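Local coordinates for four helix bundle protein (Bacteroides thetaiotaomicron VPI-5482, PDB 2RLD) that is of unknown function, a calcium-binding four-helix bundle of the 23S rRNA-intervening sequence (S23) family that assembles as five subunits, at residues D8-D13 and N108-S113; N77-W82 and N102-I107; R21-Y26 and S45-G50. All coordinates share one frame; numbering follows the deposited sequence. Where two conformers were deposited one is given.

Contact 1. Residues D8-D13 and N108-S113; sequences DNVVKD and NKLLIS. With CA (calcium ion), chain R.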
ATOM      1  N   ASP C   8      10.627   8.220  29.140  1.00 31.69           N
ATOM      2  CA  ASP C   8       9.431   7.931  28.341  1.00 31.23           C
ATOM      3  C   ASP C   8       8.638   9.198  28.002  1.00 28.96           C
ATOM      4  O   ASP C   8       8.128   9.342  26.891  1.00 26.01           O
ATOM      5  CB  ASP C   8       8.521   6.924  29.048  1.00 31.72           C
ATOM      6  CG  ASP C   8       7.934   7.479  30.325  1.00 32.91           C
ATOM      7  OD1 ASP C   8       8.694   7.622  31.298  1.00 32.32           O
ATOM      8  OD2 ASP C   8       6.730   7.816  30.340  1.00 46.60           O
ATOM      9  N   ASN C   9       8.538  10.118  28.952  1.00 29.66           N
ATOM     10  CA  ASN C   9       7.773  11.353  28.722  1.00 28.18           C
ATOM     11  C   ASN C   9       8.482  12.265  27.740  1.00 26.55           C
ATOM     12  O   ASN C   9       7.846  12.949  26.925  1.00 26.99           O
ATOM     13  CB  ASN C   9       7.574  12.131  30.023  1.00 30.99           C
ATOM     14  CG  ASN C   9       7.066  11.268  31.134  1.00 29.19           C
ATOM     15  OD1 ASN C   9       7.803  10.420  31.642  1.00 34.89           O
ATOM     16  ND2 ASN C   9       5.811  11.456  31.514  1.00 30.94           N
ATOM     17  N   VAL C  10       9.807  12.299  27.858  1.00 25.13           N
ATOM     18  CA  VAL C  10      10.630  13.078  26.950  1.00 23.76           C
ATOM     19  C   VAL C  10      10.643  12.494  25.540  1.00 21.52           C
ATOM     20  O   VAL C  10      10.580  13.246  24.570  1.00 21.53           O
ATOM     21  CB  VAL C  10      12.069  13.214  27.476  1.00 23.94           C
ATOM     22  CG1 VAL C  10      13.000  13.789  26.387  1.00 20.01           C
ATOM     23  CG2 VAL C  10      12.074  14.082  28.732  1.00 24.44           C
ATOM     24  N   VAL C  11      10.700  11.172  25.402  1.00 20.49           N
ATOM     25  CA  VAL C  11      10.728  10.598  24.052  1.00 20.19           C
ATOM     26  C   VAL C  11       9.389  10.809  23.328  1.00 21.39           C
ATOM     27  O   VAL C  11       9.372  10.968  22.110  1.00 19.49           O
ATOM     28  CB  VAL C  11      11.155   9.102  24.029  1.00 21.00           C
ATOM     29  CG1 VAL C  11      10.018   8.183  24.494  1.00 19.63           C
ATOM     30  CG2 VAL C  11      11.633   8.722  22.632  1.00 18.91           C
ATOM     31  N   LYS C  12       8.284  10.821  24.071  1.00 20.58           N
ATOM     32  CA  LYS C  12       6.985  11.157  23.496  1.00 20.56           C
ATOM     33  C   LYS C  12       7.015  12.561  22.921  1.00 19.63           C
ATOM     34  O   LYS C  12       6.687  12.758  21.749  1.00 20.22           O
ATOM     35  CB  LYS C  12       5.874  11.063  24.549  1.00 21.63           C
ATOM     36  CG  LYS C  12       4.518  11.522  24.046  1.00 26.24           C
ATOM     37  N   ASP C  13       7.376  13.552  23.736  1.00 17.69           N
ATOM     38  CA  ASP C  13       7.435  14.926  23.233  1.00 19.88           C
ATOM     39  C   ASP C  13       8.405  15.063  22.039  1.00 16.92           C
ATOM     40  O   ASP C  13       8.097  15.718  21.041  1.00 17.57           O
ATOM     41  CB  ASP C  13       7.838  15.910  24.327  1.00 20.40           C
ATOM     42  CG  ASP C  13       7.914  17.343  23.809  1.00 28.22           C
ATOM     43  OD1 ASP C  13       6.864  17.880  23.422  1.00 31.19           O
ATOM     44  OD2 ASP C  13       9.024  17.921  23.745  1.00 41.12           O
ATOM     45  N   ASN C 108      16.235   7.323  18.843  1.00 19.60           N
ATOM     46  CA  ASN C 108      16.798   5.973  18.937  1.00 20.10           C
ATOM     47  C   ASN C 108      17.373   5.683  20.327  1.00 20.43           C
ATOM     48  O   ASN C 108      17.106   4.646  20.939  1.00 20.34           O
ATOM     49  CB  ASN C 108      17.939   5.788  17.945  1.00 19.61           C
ATOM     50  CG  ASN C 108      17.471   5.582  16.534  1.00 22.88           C
ATOM     51  OD1 ASN C 108      16.497   6.175  16.101  1.00 26.97           O
ATOM     52  ND2 ASN C 108      18.186   4.730  15.793  1.00 29.35           N
ATOM     53  N   LYS C 109      18.178   6.624  20.800  1.00 20.40           N
ATOM     54  CA  LYS C 109      18.951   6.461  22.028  1.00 21.97           C
ATOM     55  C   LYS C 109      18.006   6.312  23.227  1.00 21.95           C
ATOM     56  O   LYS C 109      18.180   5.428  24.074  1.00 21.97           O
ATOM     57  CB  LYS C 109      19.836   7.688  22.185  1.00 23.26           C
ATOM     58  CG  LYS C 109      20.742   7.694  23.390  1.00 24.31           C
ATOM     59  CD  LYS C 109      21.511   9.008  23.476  1.00 28.75           C
ATOM     60  CE  LYS C 109      20.577  10.209  23.497  1.00 30.41           C
ATOM     61  NZ  LYS C 109      21.043  11.282  24.406  1.00 30.01           N
ATOM     62  N   LEU C 110      16.991   7.170  23.280  1.00 20.63           N
ATOM     63  CA  LEU C 110      16.044   7.145  24.386  1.00 21.02           C
ATOM     64  C   LEU C 110      15.201   5.855  24.353  1.00 21.58           C
ATOM     65  O   LEU C 110      14.989   5.192  25.395  1.00 19.57           O
ATOM     66  CB  LEU C 110      15.150   8.385  24.315  1.00 21.79           C
ATOM     67  CG  LEU C 110      15.897   9.721  24.460  1.00 23.54           C
ATOM     68  CD1 LEU C 110      15.018  10.936  24.092  1.00 22.13           C
ATOM     69  CD2 LEU C 110      16.435   9.835  25.877  1.00 25.18           C
ATOM     70  N   LEU C 111      14.742   5.477  23.156  1.00 19.82           N
ATOM     71  CA  LEU C 111      13.970   4.233  23.032  1.00 20.42           C
ATOM     72  C   LEU C 111      14.779   3.020  23.475  1.00 19.80           C
ATOM     73  O   LEU C 111      14.285   2.149  24.197  1.00 22.32           O
ATOM     74  CB  LEU C 111      13.467   4.029  21.612  1.00 18.12           C
ATOM     75  CG  LEU C 111      12.432   5.040  21.124  1.00 17.60           C
ATOM     76  CD1 LEU C 111      12.289   4.896  19.612  1.00 20.47           C
ATOM     77  CD2 LEU C 111      11.096   4.830  21.825  1.00 17.92           C
ATOM     78  N   ILE C 112      16.046   2.982  23.087  1.00 21.92           N
ATOM     79  CA  ILE C 112      16.896   1.859  23.463  1.00 21.38           C
ATOM     80  C   ILE C 112      17.094   1.800  24.980  1.00 23.70           C
ATOM     81  O   ILE C 112      17.050   0.709  25.588  1.00 24.04           O
ATOM     82  CB  ILE C 112      18.249   1.901  22.727  1.00 21.16           C
ATOM     83  CG1 ILE C 112      18.023   1.608  21.244  1.00 22.95           C
ATOM     84  CG2 ILE C 112      19.233   0.875  23.351  1.00 21.38           C
ATOM     85  CD1 ILE C 112      19.126   2.087  20.340  1.00 23.81           C
ATOM     86  N   SER C 113      17.281   2.964  25.600  1.00 24.58           N
ATOM     87  CA  SER C 113      17.459   3.042  27.048  0.50 25.92           C
ATOM     88  C   SER C 113      16.246   2.465  27.767  1.00 25.29           C
ATOM     89  O   SER C 113      16.363   1.573  28.600  1.00 23.38           O
ATOM     90  CB  SER C 113      17.675   4.494  27.485  0.50 27.19           C
ATOM     91  OG  SER C 113      18.013   4.564  28.857  0.50 27.48           O
TER
HETATM   92 CA    CA R 121       7.992   8.677  33.232  1.00 55.03          CA
HETATM   93  O   HOH W   1       5.606   7.668  32.770  1.00 38.75           O
HETATM   94  O   HOH W   2       6.363   9.927  34.808  1.00 46.89           O

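Contact 2. Residues N77-W82 and N102-I107; sequences NETEYW and NDSTEI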
ATOM      1  N   ASN C  77      14.610   3.701  12.708  1.00 17.41           N
ATOM      2  CA  ASN C  77      15.660   3.175  11.862  0.50 14.51           C
ATOM      3  C   ASN C  77      15.325   3.244  10.394  1.00 15.66           C
ATOM      4  O   ASN C  77      16.188   3.618   9.586  1.00 17.61           O
ATOM      5  CB  ASN C  77      16.034   1.769  12.269  0.50 15.13           C
ATOM      6  CG  ASN C  77      17.042   1.772  13.364  0.50 13.17           C
ATOM      7  OD1 ASN C  77      18.234   1.959  13.102  0.50 16.26           O
ATOM      8  ND2 ASN C  77      16.589   1.608  14.601  0.50 17.28           N
ATOM      9  N   GLU C  78      14.076   2.956  10.037  1.00 15.56           N
ATOM     10  CA  GLU C  78      13.690   3.098   8.619  1.00 13.58           C
ATOM     11  C   GLU C  78      13.806   4.556   8.166  1.00 16.22           C
ATOM     12  O   GLU C  78      14.286   4.846   7.059  1.00 16.65           O
ATOM     13  CB  GLU C  78      12.279   2.575   8.377  1.00 14.90           C
ATOM     14  CG  GLU C  78      11.986   2.528   6.885  1.00 15.14           C
ATOM     15  CD  GLU C  78      10.568   2.180   6.525  1.00 21.00           C
ATOM     16  OE1 GLU C  78       9.884   1.509   7.332  1.00 25.51           O
ATOM     17  OE2 GLU C  78      10.151   2.582   5.414  1.00 17.47           O
ATOM     18  N   THR C  79      13.393   5.463   9.029  1.00 15.41           N
ATOM     19  CA  THR C  79      13.448   6.900   8.730  1.00 15.08           C
ATOM     20  C   THR C  79      14.908   7.296   8.465  1.00 15.60           C
ATOM     21  O   THR C  79      15.191   8.055   7.550  1.00 15.68           O
ATOM     22  CB  THR C  79      12.855   7.731   9.903  1.00 17.74           C
ATOM     23  OG1 THR C  79      11.475   7.376  10.111  1.00 15.73           O
ATOM     24  CG2 THR C  79      12.957   9.235   9.631  1.00 17.87           C
ATOM     25  N   GLU C  80      15.815   6.787   9.288  1.00 15.86           N
ATOM     26  CA  GLU C  80      17.262   7.056   9.133  1.00 13.46           C
ATOM     27  C   GLU C  80      17.785   6.537   7.787  1.00 15.41           C
ATOM     28  O   GLU C  80      18.621   7.163   7.149  1.00 16.06           O
ATOM     29  CB  GLU C  80      18.003   6.512  10.360  1.00 17.76           C
ATOM     30  CG  GLU C  80      17.736   7.444  11.569  1.00 20.85           C
ATOM     31  CD  GLU C  80      17.600   6.753  12.917  1.00 26.56           C
ATOM     32  OE1 GLU C  80      18.002   5.576  13.038  1.00 22.78           O
ATOM     33  OE2 GLU C  80      17.063   7.404  13.850  1.00 25.68           O
ATOM     34  N   TYR C  81      17.268   5.398   7.353  1.00 14.82           N
ATOM     35  CA  TYR C  81      17.581   4.861   6.026  1.00 15.66           C
ATOM     36  C   TYR C  81      17.158   5.850   4.957  1.00 15.10           C
ATOM     37  O   TYR C  81      17.949   6.218   4.081  1.00 14.79           O
ATOM     38  CB  TYR C  81      16.847   3.523   5.811  1.00 15.97           C
ATOM     39  CG  TYR C  81      16.881   2.990   4.366  1.00 14.36           C
ATOM     40  CD1 TYR C  81      17.974   2.312   3.870  1.00 18.52           C
ATOM     41  CD2 TYR C  81      15.793   3.163   3.538  1.00 19.01           C
ATOM     42  CE1 TYR C  81      17.984   1.827   2.546  1.00 16.12           C
ATOM     43  CE2 TYR C  81      15.791   2.711   2.211  1.00 16.79           C
ATOM     44  CZ  TYR C  81      16.893   2.055   1.725  1.00 16.85           C
ATOM     45  OH  TYR C  81      16.849   1.569   0.434  1.00 18.02           O
ATOM     46  N   TRP C  82      15.906   6.293   5.023  1.00 14.50           N
ATOM     47  CA  TRP C  82      15.417   7.226   3.985  1.00 14.09           C
ATOM     48  C   TRP C  82      16.210   8.532   4.019  1.00 16.04           C
ATOM     49  O   TRP C  82      16.555   9.070   2.960  1.00 13.85           O
ATOM     50  CB  TRP C  82      13.893   7.500   4.091  1.00 15.74           C
ATOM     51  CG  TRP C  82      13.061   6.278   3.791  1.00 14.48           C
ATOM     52  CD1 TRP C  82      12.281   5.560   4.672  1.00 16.14           C
ATOM     53  CD2 TRP C  82      12.966   5.608   2.532  1.00 13.54           C
ATOM     54  NE1 TRP C  82      11.702   4.487   4.011  1.00 17.17           N
ATOM     55  CE2 TRP C  82      12.118   4.490   2.708  1.00 14.66           C
ATOM     56  CE3 TRP C  82      13.530   5.846   1.262  1.00 14.49           C
ATOM     57  CZ2 TRP C  82      11.816   3.619   1.674  1.00 17.62           C
ATOM     58  CZ3 TRP C  82      13.200   4.995   0.230  1.00 17.65           C
ATOM     59  CH2 TRP C  82      12.359   3.881   0.447  1.00 15.58           C
ATOM     60  N   ASN C 102      20.037  14.018  13.437  1.00 17.55           N
ATOM     61  CA  ASN C 102      20.414  14.148  14.832  1.00 17.71           C
ATOM     62  C   ASN C 102      19.190  14.044  15.732  1.00 18.80           C
ATOM     63  O   ASN C 102      19.258  13.421  16.780  1.00 17.55           O
ATOM     64  CB  ASN C 102      21.125  15.475  15.083  1.00 18.71           C
ATOM     65  CG  ASN C 102      22.559  15.473  14.587  1.00 21.23           C
ATOM     66  OD1 ASN C 102      23.122  14.414  14.275  1.00 25.78           O
ATOM     67  ND2 ASN C 102      23.155  16.660  14.500  1.00 22.27           N
ATOM     68  N   ASP C 103      18.070  14.630  15.315  1.00 19.88           N
ATOM     69  CA  ASP C 103      16.828  14.495  16.084  1.00 18.06           C
ATOM     70  C   ASP C 103      16.337  13.034  16.081  1.00 18.59           C
ATOM     71  O   ASP C 103      15.812  12.526  17.096  1.00 18.59           O
ATOM     72  CB  ASP C 103      15.755  15.435  15.521  1.00 17.27           C
ATOM     73  CG  ASP C 103      16.006  16.896  15.853  1.00 19.40           C
ATOM     74  OD1 ASP C 103      16.939  17.176  16.620  1.00 19.83           O
ATOM     75  OD2 ASP C 103      15.229  17.772  15.385  1.00 20.83           O
ATOM     76  N   SER C 104      16.469  12.375  14.932  1.00 17.93           N
ATOM     77  CA  SER C 104      16.072  10.965  14.792  1.00 17.89           C
ATOM     78  C   SER C 104      16.883  10.087  15.713  1.00 20.50           C
ATOM     79  O   SER C 104      16.344   9.270  16.471  1.00 22.50           O
ATOM     80  CB  SER C 104      16.203  10.495  13.340  1.00 22.08           C
ATOM     81  OG  SER C 104      15.288   9.433  13.071  1.00 24.98           O
ATOM     82  N   THR C 105      18.194  10.289  15.702  1.00 20.96           N
ATOM     83  CA  THR C 105      19.070   9.393  16.429  1.00 20.74           C
ATOM     84  C   THR C 105      18.968   9.636  17.945  1.00 20.21           C
ATOM     85  O   THR C 105      19.163   8.715  18.757  1.00 19.55           O
ATOM     86  CB  THR C 105      20.516   9.483  15.895  1.00 22.25           C
ATOM     87  OG1 THR C 105      20.962  10.832  15.951  1.00 26.42           O
ATOM     88  CG2 THR C 105      20.576   9.019  14.444  1.00 22.12           C
ATOM     89  N   GLU C 106      18.633  10.865  18.334  1.00 21.52           N
ATOM     90  CA  GLU C 106      18.308  11.155  19.735  1.00 21.74           C
ATOM     91  C   GLU C 106      17.146  10.284  20.200  1.00 19.79           C
ATOM     92  O   GLU C 106      17.145   9.806  21.318  1.00 22.00           O
ATOM     93  CB  GLU C 106      17.969  12.639  19.910  1.00 22.07           C
ATOM     94  CG  GLU C 106      17.515  13.032  21.297  1.00 25.32           C
ATOM     95  CD  GLU C 106      17.188  14.523  21.413  1.00 28.43           C
ATOM     96  OE1 GLU C 106      16.731  15.132  20.410  1.00 26.80           O
ATOM     97  OE2 GLU C 106      17.400  15.087  22.509  1.00 34.02           O
ATOM     98  N   ILE C 107      16.135  10.101  19.341  1.00 19.89           N
ATOM     99  CA  ILE C 107      14.986   9.257  19.667  1.00 19.64           C
ATOM    100  C   ILE C 107      15.386   7.784  19.765  1.00 19.76           C
ATOM    101  O   ILE C 107      14.939   7.078  20.686  1.00 17.44           O
ATOM    102  CB  ILE C 107      13.803   9.487  18.658  1.00 18.63           C
ATOM    103  CG1 ILE C 107      13.196  10.875  18.874  1.00 20.64           C
ATOM    104  CG2 ILE C 107      12.738   8.385  18.749  1.00 20.84           C
ATOM    105  CD1 ILE C 107      12.260  11.306  17.774  1.00 19.98           C
TER

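Contact 3. Residues R21-Y26 and S45-G50; sequences RIVNLY and SGTSIG. With EDO (1,2-ethanediol), chain S.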
ATOM      1  N   ARG C  21       8.561  17.979  12.044  1.00 16.65           N
ATOM      2  CA  ARG C  21       9.692  18.191  11.162  1.00 16.04           C
ATOM      3  C   ARG C  21       9.570  17.290   9.924  1.00 15.63           C
ATOM      4  O   ARG C  21       9.871  17.720   8.806  1.00 15.30           O
ATOM      5  CB  ARG C  21      10.998  17.905  11.886  1.00 18.11           C
ATOM      6  CG  ARG C  21      11.283  18.874  13.041  1.00 16.66           C
ATOM      7  CD  ARG C  21      12.799  18.997  13.266  1.00 21.83           C
ATOM      8  NE  ARG C  21      13.473  19.721  12.190  1.00 20.04           N
ATOM      9  CZ  ARG C  21      14.798  19.768  12.037  1.00 21.47           C
ATOM     10  NH1 ARG C  21      15.597  19.117  12.880  1.00 19.07           N
ATOM     11  NH2 ARG C  21      15.325  20.434  11.022  1.00 21.27           N
ATOM     12  N   ILE C  22       9.128  16.045  10.118  1.00 13.67           N
ATOM     13  CA  ILE C  22       8.937  15.129   9.006  1.00 14.99           C
ATOM     14  C   ILE C  22       7.846  15.624   8.047  1.00 15.18           C
ATOM     15  O   ILE C  22       7.985  15.526   6.807  1.00 15.60           O
ATOM     16  CB  ILE C  22       8.697  13.695   9.522  1.00 16.82           C
ATOM     17  CG1 ILE C  22       9.999  13.140  10.112  1.00 18.21           C
ATOM     18  CG2 ILE C  22       8.119  12.794   8.383  1.00 16.06           C
ATOM     19  CD1 ILE C  22      11.099  12.914   9.029  1.00 17.76           C
ATOM     20  N   VAL C  23       6.775  16.177   8.596  1.00 16.66           N
ATOM     21  CA  VAL C  23       5.755  16.799   7.743  1.00 16.19           C
ATOM     22  C   VAL C  23       6.350  17.928   6.911  1.00 16.70           C
ATOM     23  O   VAL C  23       6.085  18.050   5.700  1.00 17.06           O
ATOM     24  CB  VAL C  23       4.524  17.260   8.541  1.00 15.80           C
ATOM     25  CG1 VAL C  23       3.579  18.104   7.712  1.00 19.01           C
ATOM     26  CG2 VAL C  23       3.768  16.085   9.072  1.00 16.26           C
ATOM     27  N   ASN C  24       7.136  18.786   7.543  1.00 15.42           N
ATOM     28  CA  ASN C  24       7.794  19.867   6.789  1.00 17.86           C
ATOM     29  C   ASN C  24       8.747  19.368   5.706  1.00 15.76           C
ATOM     30  O   ASN C  24       8.801  19.933   4.589  1.00 18.12           O
ATOM     31  CB  ASN C  24       8.504  20.811   7.763  1.00 19.22           C
ATOM     32  CG  ASN C  24       7.536  21.681   8.550  1.00 21.96           C
ATOM     33  OD1 ASN C  24       6.401  21.908   8.136  1.00 22.24           O
ATOM     34  ND2 ASN C  24       8.001  22.192   9.690  1.00 24.64           N
ATOM     35  N   LEU C  25       9.500  18.310   6.009  1.00 15.99           N
ATOM     36  CA  LEU C  25      10.380  17.703   5.043  1.00 16.25           C
ATOM     37  C   LEU C  25       9.604  17.143   3.870  1.00 16.55           C
ATOM     38  O   LEU C  25      10.051  17.233   2.731  1.00 15.86           O
ATOM     39  CB  LEU C  25      11.213  16.596   5.685  1.00 15.20           C
ATOM     40  CG  LEU C  25      12.178  15.871   4.743  1.00 14.61           C
ATOM     41  CD1 LEU C  25      13.240  16.836   4.144  1.00 17.21           C
ATOM     42  CD2 LEU C  25      12.838  14.676   5.471  1.00 17.29           C
ATOM     43  N   TYR C  26       8.477  16.511   4.157  1.00 15.76           N
ATOM     44  CA  TYR C  26       7.603  15.991   3.103  1.00 16.00           C
ATOM     45  C   TYR C  26       7.147  17.073   2.164  1.00 16.51           C
ATOM     46  O   TYR C  26       7.262  16.942   0.931  1.00 15.64           O
ATOM     47  CB  TYR C  26       6.412  15.273   3.714  1.00 16.36           C
ATOM     48  CG  TYR C  26       5.454  14.748   2.689  1.00 16.01           C
ATOM     49  CD1 TYR C  26       5.723  13.579   2.012  1.00 16.19           C
ATOM     50  CD2 TYR C  26       4.296  15.435   2.387  1.00 16.47           C
ATOM     51  CE1 TYR C  26       4.877  13.102   1.061  1.00 16.97           C
ATOM     52  CE2 TYR C  26       3.416  14.952   1.457  1.00 16.28           C
ATOM     53  CZ  TYR C  26       3.703  13.793   0.790  1.00 16.25           C
ATOM     54  OH  TYR C  26       2.840  13.295  -0.161  1.00 23.09           O
ATOM     55  N   SER C  45       7.145   6.567   7.849  1.00 17.81           N
ATOM     56  CA  SER C  45       8.007   6.036   8.884  1.00 17.15           C
ATOM     57  C   SER C  45       8.274   7.089   9.952  1.00 15.72           C
ATOM     58  O   SER C  45       8.177   6.794  11.134  1.00 17.18           O
ATOM     59  CB  SER C  45       9.307   5.437   8.306  1.00 16.69           C
ATOM     60  OG  SER C  45      10.194   6.398   7.752  1.00 15.95           O
ATOM     61  N   GLY C  46       8.496   8.331   9.538  1.00 14.54           N
ATOM     62  CA  GLY C  46       8.904   9.390  10.466  1.00 16.03           C
ATOM     63  C   GLY C  46       7.788   9.783  11.424  1.00 16.17           C
ATOM     64  O   GLY C  46       8.041  10.124  12.574  1.00 16.17           O
ATOM     65  N   THR C  47       6.555   9.771  10.944  1.00 15.81           N
ATOM     66  CA  THR C  47       5.408  10.100  11.797  1.00 16.14           C
ATOM     67  C   THR C  47       4.914   8.905  12.598  1.00 18.12           C
ATOM     68  O   THR C  47       4.278   9.072  13.661  1.00 17.27           O
ATOM     69  CB  THR C  47       4.221  10.713  10.961  1.00 15.18           C
ATOM     70  OG1 THR C  47       3.786   9.746  10.006  1.00 15.05           O
ATOM     71  CG2 THR C  47       4.655  12.031  10.292  1.00 16.19           C
ATOM     72  N   SER C  48       5.268   7.696  12.158  1.00 16.20           N
ATOM     73  CA  SER C  48       4.844   6.462  12.838  1.00 18.28           C
ATOM     74  C   SER C  48       5.635   6.214  14.132  1.00 17.48           C
ATOM     75  O   SER C  48       5.180   5.465  14.998  1.00 18.59           O
ATOM     76  CB  SER C  48       4.958   5.252  11.915  1.00 19.41           C
ATOM     77  OG  SER C  48       4.030   5.327  10.829  1.00 19.73           O
ATOM     78  N   ILE C  49       6.826   6.800  14.244  1.00 17.17           N
ATOM     79  CA  ILE C  49       7.602   6.715  15.498  1.00 17.50           C
ATOM     80  C   ILE C  49       6.694   7.183  16.662  1.00 17.22           C
ATOM     81  O   ILE C  49       6.410   6.421  17.594  1.00 17.09           O
ATOM     82  CB  ILE C  49       8.890   7.577  15.438  1.00 16.99           C
ATOM     83  CG1 ILE C  49       9.773   7.187  14.241  1.00 18.96           C
ATOM     84  CG2 ILE C  49       9.722   7.478  16.744  1.00 19.79           C
ATOM     85  CD1 ILE C  49      10.936   8.162  14.008  1.00 17.60           C
ATOM     86  N   GLY C  50       6.164   8.409  16.564  1.00 17.81           N
ATOM     87  CA  GLY C  50       5.301   8.967  17.639  1.00 17.29           C
ATOM     88  C   GLY C  50       4.016   8.185  17.843  1.00 16.43           C
ATOM     89  O   GLY C  50       3.552   8.022  18.981  1.00 17.75           O
TER
HETATM   90  C1  EDO S 122       0.681   6.462  12.119  1.00 28.30           C
HETATM   91  O1  EDO S 122       1.697   5.454  12.265  1.00 31.53           O
HETATM   92  C2  EDO S 122       1.328   7.797  11.755  1.00 31.98           C
HETATM   93  O2  EDO S 122       2.023   7.710  10.493  1.00 26.61           O

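Contact 1. Residues D8-D13 and N108-S113
Val11 and Leu110 face each other where segments 8-13 and 108-113 run roughly antiparallel (147°), the CA atoms of Val11 and Leu110 lying 6.3 Å apart. The apolar contact rests on branched side chains. Val11 CG2, set anti to the backbone N, lies alongside Leu110 CB at 3.9 Å, the two side chains sliding past one another in opposite directions. The same methyl meets Leu111 CD2 at 4.0 Å, crossing that leucine at about a right angle, so one methyl touches both leucines, Leu110 at its CB and Leu111 at a terminal methyl. Val10 adds a looser touch at the border, CG1 to Leu110 CD1 at 4.2 Å. Valine, short and stiff, suits a helix face this close to its neighbour, while the longer chain of Leu111 brings CD2 across to it.

Metal binding occupies another side of the first turn. Asp8 OD1 binds the calcium ion at 2.3 Å and Asn9 OD1 binds it at 2.4 Å, with Asp5 O and two waters as further ligands, an all-oxygen shell suited to calcium. Asp8 OD2 takes a hydrogen bond from one of these waters, at 2.7 Å, so the carboxylate grips the ion both directly and through solvent. Asp13, farther along, forms a salt bridge with Arg88 of a second subunit.

Beyond the pair, Ile53 of helix 38-57 packs on Val11 and Leu111, and Leu69 of helix 62-88 also reaches Leu111.

Contact 2. Residues N77-W82 and N102-I107
Thr79 and Glu80 meet Ser104 and Thr105 across two antiparallel helices whose local axes come within 9.9 Å. Earlier in the first segment, Glu78 takes no part in this interface and accepts a hydrogen bond from Trp82 NE1. The bond is nearly straight, 170° at the hydrogen; it uses the anti lone pair of OE2 and lies in the indole plane, which holds that ring from turning.

Thr79 follows, with CG2 4.2 Å from Ser104 OG; its hydroxyl is hydrogen-bonded to Glu75 O and to Ser45 OG, which satisfies it in a buried helix. Glu80 then carries the contact. Its chain bends at chi2 (144°), bringing OE2 to Ser104 OG, which donates a 2.8 Å hydrogen bond to it on the anti side, 24° out of the carboxylate plane. Thr105 CG2 lies 3.9 Å from Glu80 OE2, while Thr105 OG1 turns back to Asn101 O. With a leucine in place of Glu80, the buried Ser104 hydroxyl would probably lose its acceptor on the facing helix and be set free to turn.

Tyr81 CD2 lies 3.9 Å above the centre of the indole. Tyr81 packs on Ala19 of a third subunit and bonds through OH to Thr47 O of that subunit; Trp82 packs on helix 38-57 of its own chain and on Ala51 of the third subunit. Helices 62-88 and 94-116, adjacent in the chain, thus form an antiparallel hairpin of the four-helix bundle.

Contact 3. Residues R21-Y26 and S45-G50
Ile22 presses against Gly46 at the tight centre of this contact. Their CA atoms are 5.9 Å apart, and Ile22 CG1 rests on Gly46 CA at 3.9 Å. Glycine suits the spot because a CB there would point at the isoleucine and sit about 2.6 Å from Ile22 CG1, a clash. The second branch, Ile22 CG2, crosses Thr47 at a slant and meets its CG2 at 4.0 Å. This close approach of the two backbones, within antiparallel helices 7-32 and 38-57, the first two of the four-helix bundle, is consistent with a small residue opposite a large one.

Packing slackens toward Val23, whose CG2 is 4.3 Å from Thr47 CG2; there Val37 and Trp82 of a second subunit cover Val23 and Thr47 respectively. The polar side of the second helix is different again. While Thr47 CG2 meets Ile22, Thr47 OG1, placed between the backbone N and the carbonyl carbon (chi1 61°), is hydrogen-bonded to Leu43 O. It also accepts a 2.7 Å hydrogen bond from O2 of an ethanediol, probably from the crystallisation liquor. The same molecule reaches the partly exposed Ser48, its O1 donating to Ser48 OG at 2.7 Å.

Overall arrangement
The three contacts join all four helices of the bundle. Contacts 1 and 2 share helix 94-116, their centres about 13 Å apart, and contacts 1 and 3 share helix 7-32, with centres about 16 Å apart and no direct touch. Contacts 2 and 3 are closest, about 10 Å between centres: Arg21 NH1 forms a 2.9 Å salt bridge with Asp103 OD2, and Thr79 OG1 lies 2.9 Å from Ser45 OG, a probable hydrogen bond. Ile107 bridges the core, its CG2 packing on Ile49 CG2 at 3.7 Å. The calcium ion sits at contact 1 alone; Asp103 in contact 2 belongs to a second calcium site, with no calcium bound there to this chain in the model.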